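Local structure of putative dioxygenase (1H-3-hydroxy-4-oxoquinaldine 2,4-dioxygenase) (6RA2) at residues Val52-Arg57 and Ala76-Leu81; Cys208-Val213 and His233-Tyr238. The protein cleaves the quinolone ring of the Pseudomonas aeruginosa quorum-sensing signal PQS with dioxygen, giving N-octanoylanthranilate and carbon monoxide. One frame throughout, in Å; residues are numbered along the deposited sequence.

Contact 1: Val52-Arg57 and Ala76-Leu81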
loop_
_atom_site.group_PDB
_atom_site.type_symbol
_atom_site.label_atom_id
_atom_site.label_comp_id
_atom_site.label_asym_id
_atom_site.label_seq_id
_atom_site.Cartn_x
_atom_site.Cartn_y
_atom_site.Cartn_z
ATOM N N VAL A 52 -4.483 9.433 -9.259
ATOM C CA VAL A 52 -3.463 8.748 -10.045
ATOM C C VAL A 52 -3.236 7.400 -9.378
ATOM O O VAL A 52 -2.743 7.345 -8.243
ATOM C CB VAL A 52 -2.163 9.556 -10.130
ATOM C CG1 VAL A 52 -1.107 8.790 -10.888
ATOM C CG2 VAL A 52 -2.402 10.891 -10.798
ATOM N N ARG A 53 -3.649 6.325 -10.044
ATOM C CA ARG A 53 -3.362 4.964 -9.598
ATOM C C ARG A 53 -2.028 4.510 -10.181
ATOM O O ARG A 53 -1.813 4.594 -11.393
ATOM C CB ARG A 53 -4.477 4.017 -10.022
ATOM C CG ARG A 53 -5.829 4.401 -9.481
ATOM C CD ARG A 53 -6.805 3.274 -9.687
ATOM N NE ARG A 53 -7.157 3.163 -11.097
ATOM C CZ ARG A 53 -7.785 2.126 -11.631
ATOM N NH1 ARG A 53 -8.127 1.089 -10.875
ATOM N NH2 ARG A 53 -8.071 2.130 -12.927
ATOM N N VAL A 54 -1.122 4.049 -9.325
ATOM C CA VAL A 54 0.251 3.770 -9.726
ATOM C C VAL A 54 0.528 2.294 -9.512
ATOM O O VAL A 54 0.199 1.749 -8.453
ATOM C CB VAL A 54 1.254 4.626 -8.940
ATOM C CG1 VAL A 54 2.670 4.172 -9.226
ATOM C CG2 VAL A 54 1.089 6.082 -9.296
ATOM N N CYS A 55 1.117 1.651 -10.520
ATOM C CA CYS A 55 1.622 0.289 -10.398
ATOM C C CYS A 55 3.098 0.319 -10.036
ATOM O O CYS A 55 3.819 1.264 -10.374
ATOM C CB CYS A 55 1.462 -0.499 -11.703
ATOM S SG CYS A 55 -0.214 -0.779 -12.246
ATOM N N TRP A 56 3.553 -0.737 -9.362
ATOM C CA TRP A 56 4.986 -0.869 -9.150
ATOM C C TRP A 56 5.667 -1.340 -10.435
ATOM O O TRP A 56 5.046 -1.956 -11.302
ATOM C CB TRP A 56 5.269 -1.856 -8.027
ATOM C CG TRP A 56 4.537 -1.587 -6.725
ATOM C CD1 TRP A 56 3.668 -2.434 -6.073
ATOM C CD2 TRP A 56 4.647 -0.417 -5.905
ATOM N NE1 TRP A 56 3.235 -1.852 -4.906
ATOM C CE2 TRP A 56 3.817 -0.614 -4.780
ATOM C CE3 TRP A 56 5.346 0.791 -6.028
ATOM C CZ2 TRP A 56 3.666 0.353 -3.782
ATOM C CZ3 TRP A 56 5.210 1.747 -5.020
ATOM C CH2 TRP A 56 4.378 1.516 -3.911
ATOM N N ARG A 57 6.967 -1.062 -10.540
ATOM C CA ARG A 57 7.778 -1.680 -11.583
ATOM C C ARG A 57 7.621 -3.198 -11.543
ATOM O O ARG A 57 7.505 -3.799 -10.469
ATOM C CB ARG A 57 9.252 -1.285 -11.424
ATOM C CG ARG A 57 9.987 -1.916 -10.252
ATOM C CD ARG A 57 11.512 -1.667 -10.343
ATOM N NE ARG A 57 11.865 -0.250 -10.292
ATOM C CZ ARG A 57 13.101 0.236 -10.421
ATOM N NH1 ARG A 57 14.146 -0.570 -10.592
ATOM N NH2 ARG A 57 13.298 1.543 -10.359
ATOM N N ALA A 76 11.173 5.983 -5.520
ATOM C CA ALA A 76 11.768 6.851 -6.539
ATOM C C ALA A 76 10.990 6.776 -7.847
ATOM O O ALA A 76 10.881 7.775 -8.573
ATOM C CB ALA A 76 13.238 6.482 -6.771
ATOM N N ASP A 77 10.445 5.598 -8.169
ATOM C CA ASP A 77 9.646 5.450 -9.385
ATOM C C ASP A 77 8.376 6.298 -9.317
ATOM O O ASP A 77 8.091 7.085 -10.230
ATOM C CB ASP A 77 9.275 3.982 -9.614
ATOM C CG ASP A 77 10.473 3.108 -9.926
ATOM O OD1 ASP A 77 10.358 1.871 -9.733
ATOM O OD2 ASP A 77 11.523 3.649 -10.354
ATOM N N THR A 78 7.591 6.144 -8.236
ATOM C CA THR A 78 6.334 6.878 -8.161
ATOM C C THR A 78 6.569 8.373 -8.059
ATOM O O THR A 78 5.798 9.152 -8.623
ATOM C CB THR A 78 5.464 6.423 -6.986
ATOM O OG1 THR A 78 5.831 7.155 -5.818
ATOM C CG2 THR A 78 5.578 4.955 -6.729
ATOM N N ILE A 79 7.629 8.790 -7.365
ATOM C CA ILE A 79 7.958 10.211 -7.311
ATOM C C ILE A 79 8.302 10.717 -8.700
ATOM O O ILE A 79 7.788 11.747 -9.146
ATOM C CB ILE A 79 9.115 10.466 -6.327
ATOM C CG1 ILE A 79 8.656 10.284 -4.886
ATOM C CG2 ILE A 79 9.683 11.867 -6.525
ATOM C CD1 ILE A 79 9.804 10.254 -3.919
ATOM N N GLY A 80 9.199 10.012 -9.394
ATOM C CA GLY A 80 9.530 10.381 -10.757
ATOM C C GLY A 80 8.320 10.409 -11.673
ATOM O O GLY A 80 8.237 11.251 -12.570
ATOM N N LEU A 81 7.360 9.519 -11.441
ATOM C CA LEU A 81 6.112 9.543 -12.201
ATOM C C LEU A 81 5.300 10.790 -11.880
ATOM O O LEU A 81 4.819 11.484 -12.785
ATOM C CB LEU A 81 5.291 8.283 -11.906
ATOM C CG LEU A 81 3.929 8.228 -12.617
ATOM C CD1 LEU A 81 4.123 8.158 -14.125
ATOM C CD2 LEU A 81 3.106 7.049 -12.133
HETATM O O HOH W 1 7.943 1.159 -8.532
#
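V54 and L81 meet tip to tip in the close-packed, apolar part of this contact, V54 CG2 lying 3.6 Å from L81 CD2. T78 extends the same patch: the T78 and V54 side chains cross at about a right angle, and the T78 methyl also touches the indole of W56, with W56 CZ3 to T78 CG2 at 3.7 Å. T78 OG1 stands between its backbone N and carbonyl carbon (chi1 87°), which places CG2 anti to the carbonyl carbon and toward the strand, while OG1 makes a weak bond back to A75 O of its own helix. V54, T78, W56 and L81 are all buried. In this alpha/beta hydrolase fold, helix 71-84 packs on strand 51-54 of the central sheet; I105 of helix 98-109 and L28 of strand 24-28 border the patch. Toward the partly exposed R57 the contact becomes polar and hydrated. R57 grips D77 side-on, R57 NE to D77 OD1 at 2.7 Å and R57 NH2 to D77 OD2 at 2.8 Å, each oxygen offering its syn lone pair. Guanidinium and carboxylate are nearly coplanar, 16° apart, and N-H...O angles near 159° fit a two-point salt bridge. N8 also donates to D77 OD2. A water bridges R57 N and D77 OD1, accepting from R57 N at 3.1 Å and donating to D77 OD1 at 2.8 Å.

Contact 2: Cys208-Val213 and His233-Tyr238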
loop_
_atom_site.group_PDB
_atom_site.type_symbol
_atom_site.label_atom_id
_atom_site.label_comp_id
_atom_site.label_asym_id
_atom_site.label_seq_id
_atom_site.Cartn_x
_atom_site.Cartn_y
_atom_site.Cartn_z
ATOM N N CYS A 208 4.047 14.247 8.443
ATOM C CA CYS A 208 2.760 14.691 7.922
ATOM C C CYS A 208 1.639 13.956 8.670
ATOM O O CYS A 208 1.873 13.263 9.663
ATOM C CB CYS A 208 2.710 14.475 6.404
ATOM S SG CYS A 208 2.534 12.737 5.882
ATOM N N ALA A 209 0.397 14.094 8.213
ATOM C CA ALA A 209 -0.723 13.415 8.863
ATOM C C ALA A 209 -0.845 11.983 8.342
ATOM O O ALA A 209 -1.096 11.766 7.151
ATOM C CB ALA A 209 -2.019 14.185 8.627
ATOM N N ILE A 210 -0.686 11.008 9.232
ATOM C CA ILE A 210 -0.810 9.594 8.888
ATOM C C ILE A 210 -2.110 9.061 9.470
ATOM O O ILE A 210 -2.452 9.358 10.620
ATOM C CB ILE A 210 0.382 8.764 9.415
ATOM C CG1 ILE A 210 1.732 9.379 9.015
ATOM C CG2 ILE A 210 0.219 7.295 9.049
ATOM C CD1 ILE A 210 1.828 9.819 7.592
ATOM N N ARG A 211 -2.822 8.257 8.691
ATOM C CA ARG A 211 -3.969 7.514 9.186
ATOM C C ARG A 211 -3.848 6.060 8.755
ATOM O O ARG A 211 -3.651 5.770 7.572
ATOM C CB ARG A 211 -5.307 8.091 8.684
ATOM C CG ARG A 211 -6.535 7.305 9.187
ATOM C CD ARG A 211 -7.861 8.058 8.977
ATOM N NE ARG A 211 -7.777 9.455 9.411
ATOM C CZ ARG A 211 -8.707 10.380 9.167
ATOM N NH1 ARG A 211 -9.819 10.067 8.497
ATOM N NH2 ARG A 211 -8.533 11.621 9.605
ATOM N N HIS A 212 -3.994 5.150 9.704
ATOM C CA HIS A 212 -3.984 3.725 9.420
ATOM C C HIS A 212 -5.415 3.223 9.498
ATOM O O HIS A 212 -6.080 3.385 10.524
ATOM C CB HIS A 212 -3.073 2.981 10.397
ATOM C CG HIS A 212 -2.979 1.511 10.138
ATOM N ND1 HIS A 212 -2.770 0.591 11.143
ATOM C CD2 HIS A 212 -3.070 0.800 8.989
ATOM C CE1 HIS A 212 -2.734 -0.623 10.626
ATOM N NE2 HIS A 212 -2.915 -0.525 9.321
ATOM N N VAL A 213 -5.893 2.633 8.411
ATOM C CA VAL A 213 -7.217 2.034 8.342
ATOM C C VAL A 213 -7.029 0.535 8.165
ATOM O O VAL A 213 -6.275 0.103 7.284
ATOM C CB VAL A 213 -8.047 2.635 7.193
ATOM C CG1 VAL A 213 -9.509 2.283 7.361
ATOM C CG2 VAL A 213 -7.862 4.150 7.124
ATOM N N HIS A 233 1.440 11.236 19.422
ATOM C CA HIS A 233 1.717 11.980 18.195
ATOM C C HIS A 233 0.411 12.531 17.653
ATOM O O HIS A 233 -0.444 11.741 17.198
ATOM C CB HIS A 233 2.409 11.097 17.161
ATOM C CG HIS A 233 3.675 10.470 17.653
ATOM N ND1 HIS A 233 3.746 9.151 18.046
ATOM C CD2 HIS A 233 4.917 10.982 17.818
ATOM C CE1 HIS A 233 4.982 8.874 18.422
ATOM N NE2 HIS A 233 5.714 9.967 18.291
ATOM N N PRO A 234 0.210 13.855 17.691
ATOM C CA PRO A 234 -1.051 14.426 17.193
ATOM C C PRO A 234 -1.246 14.250 15.699
ATOM O O PRO A 234 -2.379 14.373 15.228
ATOM C CB PRO A 234 -0.938 15.914 17.560
ATOM C CG PRO A 234 0.247 16.022 18.472
ATOM C CD PRO A 234 1.153 14.895 18.121
ATOM N N TRP A 235 -0.182 13.977 14.937
ATOM C CA TRP A 235 -0.339 13.812 13.502
ATOM C C TRP A 235 -0.892 12.451 13.115
ATOM O O TRP A 235 -1.184 12.245 11.933
ATOM C CB TRP A 235 0.990 14.044 12.780
ATOM C CG TRP A 235 2.201 13.447 13.422
ATOM C CD1 TRP A 235 3.107 14.097 14.198
ATOM C CD2 TRP A 235 2.674 12.095 13.294
ATOM N NE1 TRP A 235 4.102 13.235 14.587
ATOM C CE2 TRP A 235 3.863 12.000 14.043
ATOM C CE3 TRP A 235 2.206 10.957 12.623
ATOM C CZ2 TRP A 235 4.594 10.811 14.148
ATOM C CZ3 TRP A 235 2.929 9.774 12.731
ATOM C CH2 TRP A 235 4.113 9.712 13.488
ATOM N N PHE A 236 -1.068 11.538 14.069
ATOM C CA PHE A 236 -1.442 10.166 13.771
ATOM C C PHE A 236 -2.885 9.909 14.164
ATOM O O PHE A 236 -3.308 10.261 15.267
ATOM C CB PHE A 236 -0.533 9.167 14.499
ATOM C CG PHE A 236 -0.900 7.732 14.253
ATOM C CD1 PHE A 236 -0.443 7.068 13.117
ATOM C CD2 PHE A 236 -1.715 7.041 15.144
ATOM C CE1 PHE A 236 -0.784 5.736 12.885
ATOM C CE2 PHE A 236 -2.058 5.712 14.915
ATOM C CZ PHE A 236 -1.591 5.059 13.787
ATOM N N SER A 237 -3.623 9.264 13.267
ATOM C CA SER A 237 -4.974 8.786 13.533
ATOM C C SER A 237 -5.106 7.372 12.993
ATOM O O SER A 237 -4.219 6.861 12.301
ATOM C CB SER A 237 -6.036 9.693 12.902
ATOM O OG SER A 237 -5.690 10.005 11.557
ATOM N N TYR A 238 -6.237 6.744 13.307
ATOM C CA TYR A 238 -6.466 5.370 12.897
ATOM C C TYR A 238 -7.942 5.049 13.022
ATOM O O TYR A 238 -8.694 5.739 13.712
ATOM C CB TYR A 238 -5.629 4.387 13.730
ATOM C CG TYR A 238 -6.183 4.095 15.109
ATOM C CD1 TYR A 238 -7.082 3.053 15.316
ATOM C CD2 TYR A 238 -5.798 4.858 16.205
ATOM C CE1 TYR A 238 -7.584 2.782 16.575
ATOM C CE2 TYR A 238 -6.295 4.602 17.470
ATOM C CZ TYR A 238 -7.187 3.564 17.652
ATOM O OH TYR A 238 -7.677 3.309 18.912
HETATM O O HOH W 2 -6.097 12.786 10.542
#
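I210 CG1 approaches the indole of W235 obliquely, 3.9 Å from W235 CZ3, the two side chains lying side by side and pointing the same way, while CB of H233, from the same segment as W235, sits over one indole face, offset toward the rim. Strands 209-213 and 236-238 pair in parallel here as the last two strands of the alpha/beta hydrolase sheet, with segment axes 4.5 Å apart and inclined at 19°. I210, H212 and F236 lie on one face of this pairing: I210 O and H212 CB approach the F236 ring obliquely, and I210 CG2 packs against F236 CD1. The register follows from three backbone bonds: I210 N to W235 O, S237 N to I210 O at 2.9 Å, and H212 N to S237 O at 3.1 Å. H212 sends its imidazole away from the neighbouring strand, bonding H226 through ND1 and L122 N through NE2. On the other face of the sheet, R211 forms salt bridges to E259 and D262 of helix 253-266 through NH1. Its guanidinium is bordered in plane by a water, which accepts from R211 NH2 at 2.9 Å and also bonds S237 OG. S237 OG accepts a hydrogen bond from R211 NE at 3.0 Å, with an N-H...O angle of 159°.

In the fold
Contacts 1 and 2 belong to one eight-stranded mixed sheet but do not touch: their centres are 23 Å apart and their nearest atoms about 12 Å. Strands 24-28, 90-95 and 116-120 separate strand 51-54 from strand 209-214. Contact 1 joins strand to helix, whereas contact 2 pairs two strands and includes the edge strand 236-240. Both approach the catalytic region. The side chain of W56 in contact 1 is about 8 Å from that of H97, the probable substrate-binding residue, and about 12 Å from that of H246, the probable proton donor/acceptor. From contact 2, the H212 side chain lies about 8 Å from that of H246 and about 9 Å from that of H97.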